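PDB 6M9M: AlkD2 from Streptococcus mutans, which is of unproven function but binds inosine-5'-monophosphate and belongs to the HEAT-like repeat family of DNA glycosylases. Local coordinates for residues Leu45-Gln48 / Val54-Tyr57; Glu10-Leu15 / Glu24-Thr29. All coordinates share one frame; numbering follows the deposited sequence.

Interaction 1 of 2, residues Leu45-Gln48 / Val54-Tyr57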
loop_
_atom_site.group_PDB
_atom_site.type_symbol
_atom_site.label_atom_id
_atom_site.label_comp_id
_atom_site.label_asym_id
_atom_site.label_seq_id
_atom_site.Cartn_x
_atom_site.Cartn_y
_atom_site.Cartn_z
ATOM N N LEU A 45 -10.071 16.353 8.250
ATOM C CA LEU A 45 -11.302 16.955 7.747
ATOM C C LEU A 45 -11.564 16.532 6.309
ATOM O O LEU A 45 -12.696 16.184 5.952
ATOM C CB LEU A 45 -11.250 18.477 7.865
ATOM C CG LEU A 45 -12.579 19.175 7.563
ATOM C CD1 LEU A 45 -13.671 18.794 8.557
ATOM C CD2 LEU A 45 -12.349 20.688 7.539
ATOM N N ALA A 46 -10.527 16.525 5.475
ATOM C CA ALA A 46 -10.705 16.117 4.087
ATOM C C ALA A 46 -11.115 14.649 3.984
ATOM O O ALA A 46 -11.890 14.279 3.096
ATOM C CB ALA A 46 -9.430 16.385 3.293
ATOM N N TYR A 47 -10.597 13.793 4.872
ATOM C CA TYR A 47 -10.918 12.371 4.811
ATOM C C TYR A 47 -12.389 12.110 5.125
ATOM O O TYR A 47 -12.918 11.068 4.731
ATOM C CB TYR A 47 -9.957 11.532 5.694
ATOM C CG TYR A 47 -10.204 10.054 5.441
ATOM C CD1 TYR A 47 -9.846 9.483 4.225
ATOM C CD2 TYR A 47 -10.876 9.265 6.362
ATOM C CE1 TYR A 47 -10.146 8.171 3.936
ATOM C CE2 TYR A 47 -11.156 7.937 6.079
ATOM C CZ TYR A 47 -10.816 7.407 4.856
ATOM O OH TYR A 47 -11.124 6.096 4.574
ATOM N N GLN A 48 -13.074 13.045 5.773
ATOM C CA GLN A 48 -14.501 12.882 5.991
ATOM C C GLN A 48 -15.354 13.253 4.788
ATOM O O GLN A 48 -16.570 13.035 4.822
ATOM C CB GLN A 48 -14.941 13.697 7.188
ATOM C CG GLN A 48 -14.515 13.057 8.486
ATOM C CD GLN A 48 -14.859 11.568 8.532
ATOM O OE1 GLN A 48 -16.031 11.194 8.399
ATOM N NE2 GLN A 48 -13.830 10.715 8.677
ATOM N N VAL A 54 -11.416 13.634 -2.878
ATOM C CA VAL A 54 -10.880 14.413 -1.763
ATOM C C VAL A 54 -10.339 13.489 -0.674
ATOM O O VAL A 54 -9.317 13.786 -0.048
ATOM C CB VAL A 54 -11.938 15.406 -1.251
ATOM C CG1 VAL A 54 -11.456 16.141 -0.011
ATOM C CG2 VAL A 54 -12.272 16.413 -2.338
ATOM N N ARG A 55 -10.977 12.330 -0.470
ATOM C CA ARG A 55 -10.392 11.348 0.434
ATOM C C ARG A 55 -9.060 10.825 -0.095
ATOM O O ARG A 55 -8.145 10.573 0.691
ATOM C CB ARG A 55 -11.366 10.204 0.707
ATOM C CG ARG A 55 -12.679 10.656 1.321
ATOM C CD ARG A 55 -13.351 9.562 2.102
ATOM N NE ARG A 55 -13.634 8.350 1.333
ATOM C CZ ARG A 55 -14.686 8.201 0.535
ATOM N NH1 ARG A 55 -15.545 9.201 0.357
ATOM N NH2 ARG A 55 -14.881 7.054 -0.094
ATOM N N MET A 56 -8.925 10.667 -1.417
ATOM C CA MET A 56 -7.630 10.306 -1.994
ATOM C C MET A 56 -6.564 11.330 -1.627
ATOM O O MET A 56 -5.477 10.973 -1.165
ATOM C CB MET A 56 -7.745 10.176 -3.511
ATOM C CG MET A 56 -8.527 8.967 -4.009
ATOM S SD MET A 56 -8.893 9.000 -5.778
ATOM C CE MET A 56 -7.259 9.191 -6.462
ATOM N N TYR A 57 -6.865 12.612 -1.843
ATOM C CA TYR A 57 -5.985 13.705 -1.424
ATOM C C TYR A 57 -5.601 13.569 0.048
ATOM O O TYR A 57 -4.427 13.689 0.416
ATOM C CB TYR A 57 -6.707 15.027 -1.717
ATOM C CG TYR A 57 -6.168 16.238 -1.007
ATOM C CD1 TYR A 57 -6.641 16.582 0.241
ATOM C CD2 TYR A 57 -5.182 17.035 -1.578
ATOM C CE1 TYR A 57 -6.171 17.690 0.908
ATOM C CE2 TYR A 57 -4.703 18.158 -0.915
ATOM C CZ TYR A 57 -5.195 18.468 0.339
ATOM O OH TYR A 57 -4.758 19.565 1.042
#
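Arg55 lies across the ring of Tyr47, and its chain can be followed atom by atom. Arg55 CB begins the contact, 3.9 Å from Tyr47 CD1. With CG anti to the carbonyl carbon (chi1 -59°), Arg55 CG is brought to 3.4 Å from Tyr47 O. Arg55 CD then comes closer still to that oxygen, 3.1 Å from Tyr47 O. The same Arg55 CD sits over one face of the Tyr47 ring, 4.2 Å from its centroid and 23° off the ring normal, a CH-pi contact displaced toward the rim. Past the bend at chi3 the guanidinium stands almost perpendicular to the ring, the planes 85° apart, so it does not stack. Its polar end is taken up by Asp82, in a salt bridge from NE, and by Ser49 O, bonded to NH1. Ala46 CB packs against Val54 CG1 at 3.9 Å and meets the edge of the Tyr57 ring at CD1, 4.1 Å away. The contact lies at the short connection by which helix 36-47 passes to helix 52-65 in the HEAT-like array. It is thus made largely by carbon atoms and backbone carbonyl oxygen, while Arg55 NE is paired with Asp82.

Interaction 2 of 2, residues Glu10-Leu15 / Glu24-Thr29; sequences EKDFSL and EQRALT
Asp12 and Arg26 form the polar half of this contact, a salt bridge in which two nitrogens grip one oxygen. Arg26 NH1 donates to Asp12 OD2 over 3.0 Å with an N-H...O angle of 156°, reaching the anti side of the carboxylate and somewhat out of its plane. Arg26 NH2 donates to the same Asp12 OD2 at 3.2 Å, more bent at 142°, nearly along the C-O axis. Since that oxygen lies practically in the guanidinium plane, both N-H groups can share it, although the two flat groups are tilted 38° apart. The apolar half sits beside it: Phe13 CZ touches Arg26 CB at 3.8 Å, with the methylene in the plane of the phenyl ring, at its edge. Helices 2-13 and 21-32 are joined here, the first two helices of the alpha-helical HEAT-like repeat fold, where the nearest CA atoms of the two segments, those of Phe13 and Arg26, are 10.4 Å apart. The length of Arg26 and the Phe13 ring bridge that separation. A bend at chi2 in Arg26 turns its end toward Asp12, and Tyr5 OH adds a weak hydrogen bond from Arg26 NE. Phe13 also touches Gln53 of helix 52-65.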
loop_
_atom_site.group_PDB
_atom_site.type_symbol
_atom_site.label_atom_id
_atom_site.label_comp_id
_atom_site.label_asym_id
_atom_site.label_seq_id
_atom_site.Cartn_x
_atom_site.Cartn_y
_atom_site.Cartn_z
ATOM N N GLU A 10 -13.322 19.741 -3.235
ATOM C CA GLU A 10 -14.440 18.966 -3.753
ATOM C C GLU A 10 -14.834 19.452 -5.140
ATOM O O GLU A 10 -15.055 18.645 -6.050
ATOM C CB GLU A 10 -15.611 19.042 -2.769
ATOM C CG GLU A 10 -15.322 18.277 -1.468
ATOM C CD GLU A 10 -16.404 18.400 -0.413
ATOM O OE1 GLU A 10 -17.227 19.331 -0.491
ATOM O OE2 GLU A 10 -16.428 17.567 0.512
ATOM N N LYS A 11 -14.898 20.769 -5.333
ATOM C CA LYS A 11 -15.209 21.301 -6.655
ATOM C C LYS A 11 -14.127 20.933 -7.660
ATOM O O LYS A 11 -14.425 20.544 -8.796
ATOM C CB LYS A 11 -15.364 22.814 -6.571
ATOM C CG LYS A 11 -15.913 23.435 -7.838
ATOM C CD LYS A 11 -16.136 24.931 -7.669
ATOM C CE LYS A 11 -14.917 25.742 -8.089
ATOM N NZ LYS A 11 -14.791 25.826 -9.572
ATOM N N ASP A 12 -12.861 21.043 -7.257
ATOM C CA ASP A 12 -11.761 20.794 -8.182
ATOM C C ASP A 12 -11.685 19.320 -8.602
ATOM O O ASP A 12 -11.325 19.019 -9.746
ATOM C CB ASP A 12 -10.438 21.207 -7.529
ATOM C CG ASP A 12 -10.313 22.711 -7.303
ATOM O OD1 ASP A 12 -11.106 23.501 -7.869
ATOM O OD2 ASP A 12 -9.377 23.107 -6.561
ATOM N N PHE A 13 -11.996 18.381 -7.696
ATOM C CA PHE A 13 -11.672 16.982 -7.926
ATOM C C PHE A 13 -12.857 16.064 -8.222
ATOM O O PHE A 13 -12.636 14.924 -8.653
ATOM C CB PHE A 13 -10.973 16.381 -6.693
ATOM C CG PHE A 13 -9.614 16.963 -6.370
ATOM C CD1 PHE A 13 -8.848 17.603 -7.325
ATOM C CD2 PHE A 13 -9.096 16.832 -5.090
ATOM C CE1 PHE A 13 -7.597 18.113 -7.002
ATOM C CE2 PHE A 13 -7.847 17.344 -4.764
ATOM C CZ PHE A 13 -7.100 17.985 -5.724
ATOM N N SER A 14 -14.093 16.484 -7.970
ATOM C CA SER A 14 -15.183 15.509 -7.946
ATOM C C SER A 14 -15.532 14.935 -9.317
ATOM O O SER A 14 -16.231 13.914 -9.383
ATOM C CB SER A 14 -16.437 16.104 -7.309
ATOM O OG SER A 14 -17.032 17.055 -8.162
ATOM N N LEU A 15 -15.091 15.560 -10.405
ATOM C CA LEU A 15 -15.400 15.078 -11.747
ATOM C C LEU A 15 -14.268 14.264 -12.372
ATOM O O LEU A 15 -14.431 13.758 -13.488
ATOM C CB LEU A 15 -15.776 16.248 -12.667
ATOM C CG LEU A 15 -16.990 17.085 -12.259
ATOM C CD1 LEU A 15 -17.226 18.231 -13.248
ATOM C CD2 LEU A 15 -18.249 16.230 -12.146
ATOM N N GLU A 24 -2.493 13.774 -5.801
ATOM C CA GLU A 24 -1.167 13.622 -5.223
ATOM C C GLU A 24 -0.398 14.932 -5.248
ATOM O O GLU A 24 0.202 15.328 -4.246
ATOM C CB GLU A 24 -0.410 12.546 -6.006
ATOM C CG GLU A 24 0.945 12.224 -5.417
ATOM C CD GLU A 24 1.725 11.236 -6.251
ATOM O OE1 GLU A 24 1.505 11.192 -7.487
ATOM O OE2 GLU A 24 2.571 10.519 -5.674
ATOM N N GLN A 25 -0.375 15.612 -6.397
ATOM C CA GLN A 25 0.410 16.837 -6.485
ATOM C C GLN A 25 -0.148 17.928 -5.578
ATOM O O GLN A 25 0.618 18.667 -4.953
ATOM C CB GLN A 25 0.504 17.313 -7.933
ATOM C CG GLN A 25 1.406 18.530 -8.105
ATOM C CD GLN A 25 2.804 18.322 -7.527
ATOM O OE1 GLN A 25 3.546 17.440 -7.965
ATOM N NE2 GLN A 25 3.158 19.127 -6.527
ATOM N N ARG A 26 -1.474 18.038 -5.474
ATOM C CA ARG A 26 -2.042 19.028 -4.562
ATOM C C ARG A 26 -1.670 18.711 -3.117
ATOM O O ARG A 26 -1.298 19.609 -2.354
ATOM C CB ARG A 26 -3.560 19.067 -4.730
ATOM C CG ARG A 26 -4.221 20.285 -4.107
ATOM C CD ARG A 26 -4.036 21.561 -4.956
ATOM N NE ARG A 26 -4.973 22.582 -4.508
ATOM C CZ ARG A 26 -6.198 22.752 -4.993
ATOM N NH1 ARG A 26 -6.646 21.992 -5.982
ATOM N NH2 ARG A 26 -6.968 23.709 -4.494
ATOM N N ALA A 27 -1.758 17.439 -2.719
ATOM C CA ALA A 27 -1.365 17.057 -1.370
ATOM C C ALA A 27 0.106 17.370 -1.108
ATOM O O ALA A 27 0.459 17.887 -0.038
ATOM C CB ALA A 27 -1.646 15.571 -1.154
ATOM N N LEU A 28 0.989 17.051 -2.058
ATOM C CA LEU A 28 2.408 17.325 -1.859
ATOM C C LEU A 28 2.651 18.816 -1.658
ATOM O O LEU A 28 3.394 19.215 -0.757
ATOM C CB LEU A 28 3.221 16.784 -3.026
ATOM C CG LEU A 28 4.741 16.893 -2.841
ATOM C CD1 LEU A 28 5.225 16.275 -1.530
ATOM C CD2 LEU A 28 5.400 16.205 -4.022
ATOM N N THR A 29 2.047 19.656 -2.506
ATOM C CA THR A 29 2.189 21.101 -2.369
ATOM C C THR A 29 1.717 21.577 -1.005
ATOM O O THR A 29 2.400 22.361 -0.335
ATOM C CB THR A 29 1.389 21.796 -3.471
ATOM O OG1 THR A 29 1.947 21.450 -4.743
ATOM C CG2 THR A 29 1.422 23.313 -3.300
#

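From the N terminus, helix 2-13 leads through a loop into helix 21-32, and interaction 2 closes this first excursion, with eight residues between its segments. The chain goes on through helix 36-47, turns, and enters helix 52-65; interaction 1 closes that tighter turn over five residues. The two closures follow in series, neither nested nor crossed, yet their centres are 10 Å apart and they touch. Helix 52-65 makes the junction: Val54 CG2 packs 3.6 Å from Glu10 N, while Tyr57 CE2 lies 3.5 Å from Ala27 N and Tyr57 CB 4.0 Å from Phe13 CE2. Helix 52-65 thus packs against both helices joined by interaction 2, tying together the N-terminal helices.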